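Arabinan endo-1,5-alpha-l-arabinosidase A (Cellvibrio cellulosa, PDB 1GYH) catalyses the cleavage of alpha-1,5-arabinofuranosyl bonds in linear arabinan, releasing almost exclusively arabinotriose during plant cell wall breakdown. Local coordinates at residues 3-11 with 277-288; 250-260 with 302-310. All coordinates share one frame; numbering follows the deposited sequence.

Contact 1. Residues 3-11 with 277-288; sequences KQVDVHDPV and HAYEAADNYLQK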
loop_
_atom_site.group_PDB
_atom_site.type_symbol
_atom_site.label_atom_id
_atom_site.label_comp_id
_atom_site.label_asym_id
_atom_site.label_seq_id
_atom_site.Cartn_x
_atom_site.Cartn_y
_atom_site.Cartn_z
ATOM N N LYS A 3 -20.284 11.282 9.302
ATOM C CA LYS A 3 -18.925 11.053 9.866
ATOM C C LYS A 3 -17.891 10.852 8.754
ATOM O O LYS A 3 -18.261 10.394 7.697
ATOM C CB LYS A 3 -18.902 9.764 10.720
ATOM C CG LYS A 3 -19.393 9.959 12.132
ATOM C CD LYS A 3 -19.207 8.634 12.938
ATOM C CE LYS A 3 -20.422 8.281 13.786
ATOM N NZ LYS A 3 -20.076 7.447 14.997
ATOM N N GLN A 4 -16.606 11.125 9.009
ATOM C CA GLN A 4 -15.552 10.796 8.034
ATOM C C GLN A 4 -15.396 9.288 7.891
ATOM O O GLN A 4 -15.683 8.517 8.853
ATOM C CB GLN A 4 -14.211 11.429 8.430
ATOM C CG GLN A 4 -14.257 12.919 8.339
ATOM C CD GLN A 4 -12.948 13.628 8.591
ATOM O OE1 GLN A 4 -11.851 13.257 8.068
ATOM N NE2 GLN A 4 -13.053 14.705 9.360
ATOM N N VAL A 5 -14.972 8.839 6.713
ATOM C CA VAL A 5 -14.722 7.438 6.551
ATOM C C VAL A 5 -13.394 6.950 7.152
ATOM O O VAL A 5 -12.299 7.511 6.932
ATOM C CB VAL A 5 -15.123 6.827 5.156
ATOM C CG1 VAL A 5 -15.617 7.795 4.117
ATOM C CG2 VAL A 5 -14.186 5.838 4.659
ATOM N N ASP A 6 -13.513 5.913 7.975
ATOM C CA ASP A 6 -12.331 5.288 8.591
ATOM C C ASP A 6 -11.799 4.133 7.767
ATOM O O ASP A 6 -12.524 3.158 7.470
ATOM C CB ASP A 6 -12.598 4.856 10.047
ATOM C CG ASP A 6 -13.731 3.850 10.171
ATOM O OD1 ASP A 6 -14.864 4.156 9.775
ATOM O OD2 ASP A 6 -13.572 2.717 10.657
ATOM N N VAL A 7 -10.537 4.286 7.365
ATOM C CA VAL A 7 -9.779 3.331 6.557
ATOM C C VAL A 7 -8.358 3.218 7.069
ATOM O O VAL A 7 -7.852 4.107 7.770
ATOM C CB VAL A 7 -9.721 3.749 5.040
ATOM C CG1 VAL A 7 -11.087 3.954 4.517
ATOM C CG2 VAL A 7 -8.825 5.023 4.800
ATOM N N HIS A 8 -7.702 2.126 6.694
ATOM C CA HIS A 8 -6.288 1.898 6.990
ATOM C C HIS A 8 -5.675 1.312 5.727
ATOM O O HIS A 8 -6.202 0.332 5.155
ATOM C CB HIS A 8 -6.141 0.895 8.184
ATOM C CG HIS A 8 -4.941 1.125 9.057
ATOM N ND1 HIS A 8 -3.815 0.327 8.989
ATOM C CD2 HIS A 8 -4.705 2.027 10.057
ATOM C CE1 HIS A 8 -2.931 0.738 9.891
ATOM N NE2 HIS A 8 -3.451 1.763 10.560
ATOM N N ASP A 9 -4.570 1.898 5.274
ATOM C CA ASP A 9 -3.790 1.371 4.155
ATOM C C ASP A 9 -4.574 1.473 2.823
ATOM O O ASP A 9 -4.616 0.515 2.084
ATOM C CB ASP A 9 -3.295 -0.084 4.422
ATOM C CG ASP A 9 -2.772 -0.284 5.853
ATOM O OD1 ASP A 9 -1.962 0.578 6.329
ATOM O OD2 ASP A 9 -3.129 -1.264 6.566
ATOM N N PRO A 10 -5.142 2.639 2.499
ATOM C CA PRO A 10 -6.072 2.766 1.362
ATOM C C PRO A 10 -5.443 2.757 -0.021
ATOM O O PRO A 10 -4.320 3.230 -0.220
ATOM C CB PRO A 10 -6.752 4.099 1.611
ATOM C CG PRO A 10 -5.662 4.912 2.196
ATOM C CD PRO A 10 -4.950 3.930 3.180
ATOM N N VAL A 11 -6.183 2.158 -0.943
ATOM C CA VAL A 11 -5.933 2.242 -2.376
ATOM C C VAL A 11 -7.260 2.514 -3.119
ATOM O O VAL A 11 -8.369 2.315 -2.575
ATOM C CB VAL A 11 -5.262 0.985 -2.927
ATOM C CG1 VAL A 11 -3.832 0.815 -2.355
ATOM C CG2 VAL A 11 -6.154 -0.268 -2.695
ATOM N N HIS A 277 -3.926 7.258 5.062
ATOM C CA HIS A 277 -4.691 7.384 6.300
ATOM C C HIS A 277 -3.943 8.230 7.306
ATOM O O HIS A 277 -2.711 8.303 7.276
ATOM C CB HIS A 277 -5.105 6.023 6.894
ATOM C CG HIS A 277 -3.985 5.235 7.505
ATOM N ND1 HIS A 277 -3.486 4.087 6.922
ATOM C CD2 HIS A 277 -3.289 5.405 8.656
ATOM C CE1 HIS A 277 -2.534 3.582 7.687
ATOM N NE2 HIS A 277 -2.377 4.371 8.736
ATOM N N ALA A 278 -4.702 8.865 8.183
ATOM C CA ALA A 278 -4.166 9.739 9.194
ATOM C C ALA A 278 -4.977 9.631 10.480
ATOM O O ALA A 278 -6.204 9.657 10.442
ATOM C CB ALA A 278 -4.129 11.209 8.669
ATOM N N TYR A 279 -4.275 9.577 11.628
ATOM C CA TYR A 279 -4.951 9.344 12.918
ATOM C C TYR A 279 -5.430 10.646 13.583
ATOM O O TYR A 279 -4.615 11.495 13.970
ATOM C CB TYR A 279 -3.995 8.550 13.868
ATOM C CG TYR A 279 -3.450 7.233 13.291
ATOM C CD1 TYR A 279 -4.245 6.059 13.222
ATOM C CD2 TYR A 279 -2.150 7.132 12.823
ATOM C CE1 TYR A 279 -3.736 4.857 12.674
ATOM C CE2 TYR A 279 -1.648 5.923 12.280
ATOM C CZ TYR A 279 -2.432 4.771 12.223
ATOM O OH TYR A 279 -1.919 3.547 11.678
ATOM N N GLU A 280 -6.732 10.788 13.774
ATOM C CA GLU A 280 -7.322 12.041 14.209
ATOM C C GLU A 280 -7.313 12.145 15.708
ATOM O O GLU A 280 -8.115 11.470 16.379
ATOM C CB GLU A 280 -8.785 12.158 13.728
ATOM C CG GLU A 280 -9.361 13.559 13.879
ATOM C CD GLU A 280 -10.736 13.740 13.242
ATOM O OE1 GLU A 280 -11.344 12.776 12.738
ATOM O OE2 GLU A 280 -11.223 14.892 13.271
ATOM N N ALA A 281 -6.485 13.051 16.236
ATOM C CA ALA A 281 -6.336 13.187 17.668
ATOM C C ALA A 281 -7.626 13.547 18.382
ATOM O O ALA A 281 -7.847 13.098 19.496
ATOM C CB ALA A 281 -5.249 14.189 18.010
ATOM N N ALA A 282 -8.495 14.352 17.766
ATOM C CA ALA A 282 -9.741 14.767 18.389
ATOM C C ALA A 282 -10.834 13.674 18.397
ATOM O O ALA A 282 -11.896 13.882 18.974
ATOM C CB ALA A 282 -10.287 16.041 17.703
ATOM N N ASP A 283 -10.575 12.541 17.750
ATOM C CA ASP A 283 -11.533 11.425 17.640
ATOM C C ASP A 283 -10.850 10.103 18.045
ATOM O O ASP A 283 -10.807 9.174 17.257
ATOM C CB ASP A 283 -12.065 11.324 16.195
ATOM C CG ASP A 283 -13.185 10.299 16.030
ATOM O OD1 ASP A 283 -13.912 10.029 17.015
ATOM O OD2 ASP A 283 -13.434 9.732 14.936
ATOM N N ASN A 284 -10.325 10.025 19.273
ATOM C CA ASN A 284 -9.614 8.817 19.733
ATOM C C ASN A 284 -8.540 8.224 18.820
ATOM O O ASN A 284 -8.354 6.998 18.772
ATOM C CB ASN A 284 -10.624 7.709 20.034
ATOM C CG ASN A 284 -11.662 8.135 21.025
ATOM O OD1 ASN A 284 -11.318 8.544 22.146
ATOM N ND2 ASN A 284 -12.956 8.095 20.619
ATOM N N TYR A 285 -7.846 9.066 18.063
ATOM C CA TYR A 285 -6.835 8.613 17.099
ATOM C C TYR A 285 -7.339 7.628 16.054
ATOM O O TYR A 285 -6.574 6.808 15.534
ATOM C CB TYR A 285 -5.546 8.093 17.807
ATOM C CG TYR A 285 -4.967 9.113 18.778
ATOM C CD1 TYR A 285 -4.066 10.104 18.343
ATOM C CD2 TYR A 285 -5.326 9.114 20.108
ATOM C CE1 TYR A 285 -3.565 11.042 19.198
ATOM C CE2 TYR A 285 -4.831 10.055 20.970
ATOM C CZ TYR A 285 -3.955 11.028 20.509
ATOM O OH TYR A 285 -3.470 11.968 21.385
ATOM N N LEU A 286 -8.616 7.734 15.713
ATOM C CA LEU A 286 -9.203 6.904 14.657
ATOM C C LEU A 286 -8.777 7.396 13.257
ATOM O O LEU A 286 -9.054 8.534 12.871
ATOM C CB LEU A 286 -10.732 6.899 14.771
ATOM C CG LEU A 286 -11.512 6.039 13.741
ATOM C CD1 LEU A 286 -11.073 4.568 13.776
ATOM C CD2 LEU A 286 -13.029 6.147 13.956
ATOM N N GLN A 287 -8.153 6.490 12.533
ATOM C CA GLN A 287 -7.627 6.659 11.183
ATOM C C GLN A 287 -8.764 7.088 10.224
ATOM O O GLN A 287 -9.832 6.464 10.192
ATOM C CB GLN A 287 -7.025 5.331 10.706
ATOM C CG GLN A 287 -7.942 4.114 10.918
ATOM C CD GLN A 287 -7.647 3.286 12.192
ATOM O OE1 GLN A 287 -7.204 3.822 13.228
ATOM N NE2 GLN A 287 -7.956 1.991 12.128
ATOM N N LYS A 288 -8.533 8.189 9.483
ATOM C CA LYS A 288 -9.461 8.665 8.479
ATOM C C LYS A 288 -8.761 8.667 7.103
ATOM O O LYS A 288 -7.538 8.872 7.001
ATOM C CB LYS A 288 -9.910 10.082 8.820
ATOM C CG LYS A 288 -10.568 10.281 10.167
ATOM C CD LYS A 288 -11.741 9.366 10.440
ATOM C CE LYS A 288 -12.512 9.749 11.728
ATOM N NZ LYS A 288 -11.646 10.102 12.829
#
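His277 turns its side chain into the bend of the 3-11 segment, and almost every atom of it finds a partner there. Its CB lies 3.5 Å from Val7 O, and CG stays near the same oxygen, slightly farther off. On one side of the ring, ND1 accepts the Asp9 backbone N-H at 2.9 Å in a nearly straight bond (166°), although the donor is tilted from the imidazole plane. CE1 then comes within 3.3 Å of Asp9 OD1. On the other side, CD2 faces His8 CD2 at 3.9 Å, and NE2 donates a weak bond to Tyr279 OH, two residues along the same strand. His8 lies over one face of the ring in a face-to-face stack, the centroids 3.9 Å apart and the planes 19° from parallel. His8 is pinned at both nitrogens: NE2 meets Tyr279 OH at 2.6 Å, while ND1 donates to Asp9 OD2, which is also hydrogen-bonded to Thr24 OG1. The example illustrates second-shell control, for Asp9 is probably the proton acceptor of the reaction, and the two imidazoles help fix its backbone and carboxylate. Gln287, a probable substrate ligand along with Asp6, packs its CG against Val7 O at 3.1 Å. The 3-11 segment thus passes across strands 271-280 and 286-296 of one propeller blade, bonding through Val5 to Leu289, before it enters strand 11-15 of another.

Contact 2. Residues 250-260 with 302-310; sequences LIKGNKRWVGL and PQVDEKELD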
loop_
_atom_site.group_PDB
_atom_site.type_symbol
_atom_site.label_atom_id
_atom_site.label_comp_id
_atom_site.label_asym_id
_atom_site.label_seq_id
_atom_site.Cartn_x
_atom_site.Cartn_y
_atom_site.Cartn_z
ATOM N N LEU A 250 8.225 13.837 2.781
ATOM C CA LEU A 250 7.080 14.341 2.005
ATOM C C LEU A 250 6.016 15.011 2.873
ATOM O O LEU A 250 5.588 16.143 2.615
ATOM C CB LEU A 250 6.447 13.211 1.203
ATOM C CG LEU A 250 5.196 13.596 0.390
ATOM C CD1 LEU A 250 5.574 14.684 -0.649
ATOM C CD2 LEU A 250 4.597 12.422 -0.286
ATOM N N ILE A 251 5.562 14.303 3.909
ATOM C CA ILE A 251 4.587 14.842 4.837
ATOM C C ILE A 251 4.679 14.034 6.134
ATOM O O ILE A 251 4.835 12.797 6.094
ATOM C CB ILE A 251 3.151 14.788 4.271
ATOM C CG1 ILE A 251 2.128 15.438 5.216
ATOM C CG2 ILE A 251 2.749 13.336 3.775
ATOM C CD1 ILE A 251 0.727 15.716 4.537
ATOM N N LYS A 252 4.581 14.780 7.227
ATOM C CA LYS A 252 4.505 14.282 8.592
ATOM C C LYS A 252 3.318 14.885 9.316
ATOM O O LYS A 252 2.649 15.809 8.845
ATOM C CB LYS A 252 5.781 14.566 9.378
ATOM C CG LYS A 252 6.129 16.047 9.641
ATOM C CD LYS A 252 7.516 16.254 10.319
ATOM C CE LYS A 252 7.787 17.770 10.520
ATOM N NZ LYS A 252 8.838 18.093 11.540
ATOM N N GLY A 253 3.029 14.331 10.484
ATOM C CA GLY A 253 1.859 14.736 11.232
ATOM C C GLY A 253 2.014 16.021 11.964
ATOM O O GLY A 253 3.095 16.594 11.994
ATOM N N ASN A 254 0.913 16.462 12.564
ATOM C CA ASN A 254 0.860 17.669 13.358
ATOM C C ASN A 254 -0.038 17.456 14.615
ATOM O O ASN A 254 -0.385 16.320 14.952
ATOM C CB ASN A 254 0.376 18.846 12.483
ATOM C CG ASN A 254 -0.971 18.590 11.848
ATOM O OD1 ASN A 254 -1.929 18.125 12.530
ATOM N ND2 ASN A 254 -1.082 18.896 10.523
ATOM N N LYS A 255 -0.399 18.522 15.306
ATOM C CA LYS A 255 -1.204 18.399 16.541
ATOM C C LYS A 255 -2.578 17.726 16.349
ATOM O O LYS A 255 -3.117 17.114 17.286
ATOM C CB LYS A 255 -1.346 19.751 17.263
ATOM C CG LYS A 255 -2.251 20.812 16.599
ATOM C CD LYS A 255 -1.946 22.280 17.074
ATOM C CE LYS A 255 -2.582 22.645 18.382
ATOM N NZ LYS A 255 -2.417 24.115 18.740
ATOM N N ARG A 256 -3.156 17.848 15.153
ATOM C CA ARG A 256 -4.487 17.327 14.885
ATOM C C ARG A 256 -4.450 15.909 14.315
ATOM O O ARG A 256 -5.427 15.149 14.498
ATOM C CB ARG A 256 -5.278 18.257 13.942
ATOM C CG ARG A 256 -5.854 19.495 14.595
ATOM C CD ARG A 256 -6.490 20.542 13.625
ATOM N NE ARG A 256 -5.601 20.882 12.521
ATOM C CZ ARG A 256 -4.510 21.643 12.621
ATOM N NH1 ARG A 256 -4.148 22.195 13.774
ATOM N NH2 ARG A 256 -3.776 21.867 11.542
ATOM N N TRP A 257 -3.347 15.554 13.654
ATOM C CA TRP A 257 -3.191 14.309 12.896
ATOM C C TRP A 257 -1.885 13.648 13.330
ATOM O O TRP A 257 -0.795 14.008 12.864
ATOM C CB TRP A 257 -3.206 14.569 11.377
ATOM C CG TRP A 257 -4.454 15.212 10.990
ATOM C CD1 TRP A 257 -4.663 16.553 10.822
ATOM C CD2 TRP A 257 -5.732 14.578 10.805
ATOM N NE1 TRP A 257 -5.983 16.788 10.525
ATOM C CE2 TRP A 257 -6.672 15.604 10.531
ATOM C CE3 TRP A 257 -6.187 13.240 10.852
ATOM C CZ2 TRP A 257 -8.038 15.343 10.287
ATOM C CZ3 TRP A 257 -7.542 12.985 10.628
ATOM C CH2 TRP A 257 -8.453 14.043 10.336
ATOM N N VAL A 258 -1.975 12.710 14.284
ATOM C CA VAL A 258 -0.776 12.187 14.957
ATOM C C VAL A 258 -0.416 10.867 14.347
ATOM O O VAL A 258 -0.985 9.821 14.660
ATOM C CB VAL A 258 -0.964 12.138 16.484
ATOM C CG1 VAL A 258 0.281 11.633 17.188
ATOM C CG2 VAL A 258 -1.288 13.506 16.995
ATOM N N GLY A 259 0.501 10.940 13.392
ATOM C CA GLY A 259 0.850 9.828 12.547
ATOM C C GLY A 259 0.012 9.762 11.303
ATOM O O GLY A 259 -1.208 9.982 11.355
ATOM N N LEU A 260 0.660 9.439 10.185
ATOM C CA LEU A 260 -0.038 9.307 8.912
ATOM C C LEU A 260 0.819 8.535 7.947
ATOM O O LEU A 260 2.006 8.449 8.132
ATOM C CB LEU A 260 -0.455 10.709 8.372
ATOM C CG LEU A 260 0.599 11.826 8.189
ATOM C CD1 LEU A 260 1.536 11.595 7.074
ATOM C CD2 LEU A 260 -0.170 13.162 7.953
ATOM N N PRO A 302 8.128 15.699 -5.340
ATOM C CA PRO A 302 6.729 15.879 -4.956
ATOM C C PRO A 302 6.589 16.731 -3.728
ATOM O O PRO A 302 7.486 16.767 -2.869
ATOM C CB PRO A 302 6.215 14.447 -4.689
ATOM C CG PRO A 302 7.443 13.640 -4.367
ATOM C CD PRO A 302 8.601 14.315 -5.125
ATOM N N GLN A 303 5.469 17.440 -3.673
ATOM C CA GLN A 303 5.143 18.357 -2.591
ATOM C C GLN A 303 3.622 18.308 -2.356
ATOM O O GLN A 303 2.833 18.200 -3.320
ATOM C CB GLN A 303 5.601 19.767 -2.992
ATOM C CG GLN A 303 5.426 20.781 -1.977
ATOM C CD GLN A 303 5.682 22.207 -2.500
ATOM O OE1 GLN A 303 6.824 22.562 -2.852
ATOM N NE2 GLN A 303 4.613 23.020 -2.551
ATOM N N VAL A 304 3.217 18.334 -1.085
ATOM C CA VAL A 304 1.810 18.457 -0.688
ATOM C C VAL A 304 1.590 19.571 0.340
ATOM O O VAL A 304 2.533 20.019 1.009
ATOM C CB VAL A 304 1.256 17.105 -0.169
ATOM C CG1 VAL A 304 1.233 16.061 -1.281
ATOM C CG2 VAL A 304 2.062 16.599 1.064
ATOM N N ASP A 305 0.354 20.051 0.437
ATOM C CA ASP A 305 -0.020 21.116 1.355
ATOM C C ASP A 305 -0.689 20.427 2.560
ATOM O O ASP A 305 -1.773 19.886 2.433
ATOM C CB ASP A 305 -0.960 22.117 0.632
ATOM C CG ASP A 305 -1.546 23.207 1.544
ATOM O OD1 ASP A 305 -1.213 23.286 2.774
ATOM O OD2 ASP A 305 -2.356 24.065 1.069
ATOM N N GLU A 306 -0.019 20.439 3.717
ATOM C CA GLU A 306 -0.542 19.688 4.874
ATOM C C GLU A 306 -1.887 20.220 5.410
ATOM O O GLU A 306 -2.588 19.532 6.154
ATOM C CB GLU A 306 0.539 19.481 5.955
ATOM C CG GLU A 306 0.887 20.604 6.874
ATOM C CD GLU A 306 1.590 20.060 8.149
ATOM O OE1 GLU A 306 2.683 19.398 8.092
ATOM O OE2 GLU A 306 1.028 20.271 9.218
ATOM N N LYS A 307 -2.272 21.432 5.017
ATOM C CA LYS A 307 -3.604 21.955 5.336
ATOM C C LYS A 307 -4.731 21.113 4.792
ATOM O O LYS A 307 -5.811 21.111 5.376
ATOM C CB LYS A 307 -3.750 23.422 4.863
ATOM C CG LYS A 307 -2.872 24.371 5.679
ATOM C CD LYS A 307 -2.540 25.694 4.959
ATOM C CE LYS A 307 -3.742 26.495 4.606
ATOM N NZ LYS A 307 -3.338 27.888 4.154
ATOM N N GLU A 308 -4.486 20.387 3.689
ATOM C CA GLU A 308 -5.512 19.497 3.140
ATOM C C GLU A 308 -5.849 18.278 4.037
ATOM O O GLU A 308 -6.879 17.649 3.863
ATOM C CB GLU A 308 -5.140 19.052 1.725
ATOM C CG GLU A 308 -5.197 20.250 0.761
ATOM C CD GLU A 308 -4.869 19.909 -0.689
ATOM O OE1 GLU A 308 -4.505 18.770 -0.982
ATOM O OE2 GLU A 308 -4.971 20.819 -1.530
ATOM N N LEU A 309 -4.982 17.965 5.004
ATOM C CA LEU A 309 -5.396 17.022 6.071
ATOM C C LEU A 309 -6.663 17.494 6.765
ATOM O O LEU A 309 -7.475 16.652 7.178
ATOM C CB LEU A 309 -4.292 16.771 7.104
ATOM C CG LEU A 309 -3.015 16.156 6.590
ATOM C CD1 LEU A 309 -1.930 16.203 7.654
ATOM C CD2 LEU A 309 -3.183 14.738 6.069
ATOM N N ASP A 310 -6.857 18.814 6.899
ATOM C CA ASP A 310 -8.092 19.357 7.483
ATOM C C ASP A 310 -9.227 19.596 6.479
ATOM O O ASP A 310 -10.377 19.374 6.802
ATOM C CB ASP A 310 -7.817 20.648 8.225
ATOM C CG ASP A 310 -6.742 20.495 9.262
ATOM O OD1 ASP A 310 -6.972 19.704 10.220
ATOM O OD2 ASP A 310 -5.649 21.119 9.197
HETATM O O HOH W 1 5.547 18.244 0.890
HETATM O O HOH W 2 4.563 17.844 6.610
HETATM O O HOH W 3 4.208 19.165 10.699
HETATM O O HOH W 4 -3.276 19.895 8.843
#
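Arg256 is bent at its third torsion (chi3 -50°), which swings the guanidinium side-on to Asp310, and Asn254 holds CG between its backbone N and carbonyl carbon (chi1 57°), turning OD1 toward the backbone N-H groups of Arg256 and Trp257 and ND2 outward to Glu306. In the salt bridge, Arg256 NE meets Asp310 OD1 at 2.9 Å and NH2 meets OD2 at 3.1 Å, both on the syn side but tilted from the carboxylate plane. From the other face of that plane Trp257 NE1 donates to the same OD1 at 3.1 Å, in the plane of the indole and almost straight (169°). Two donors thus grip one oxygen and hold the carboxylate's rotation, while a water bonded to OD2 links it to Glu306 O and Asn254 ND2. Asn254 OD1 accepts from Arg256 N, closing an Asx turn, and from Trp257 N, while ND2 donates to Glu306 OE2 at 2.8 Å, nearly straight and from above the carboxylate plane. Beneath this polar layer, Leu309 places CB over the five-membered ring of Trp257 in a CH-pi contact and presses CD1 to 3.5 Å from Leu260 CD2. Ile251 CD1 fits among Leu309, Glu306 CB and Val304 CG2, the last at 3.8 Å. At the strand end, where the backbones come nearest, a water bridges Val304 N and Leu250 O. In this five-bladed propeller the chain passes from outer strand 248-251 of one blade to strand 257-268 of the next; strand 302-303 and Val304 lie against the former, while the turn at Glu306 and helix 308-311 cover the loop and the start of the latter.

Contacts 1 and 2 lie with their centres 13 Å apart, on the same side of the chain's centre, and share the four-stranded sheet made of strands 257-268, 271-280, 286-296 and 302-303. Their segments alternate along the chain: 3-11, 250-260, 277-288, 302-310. They also touch directly, with Val258 N and Tyr279 O probably hydrogen-bonded between adjacent strands and Glu280 packed on Trp257. One blade therefore serves two joints of the five-bladed propeller. Contact 1 ties it to the N-terminal segment carrying probable catalytic and substrate-binding residues, whereas contact 2 fastens it to the preceding blade, away from Asp9. Segment 302-310 comes last, shortly before strand 315-316, which joins the sheet of strand 11-15.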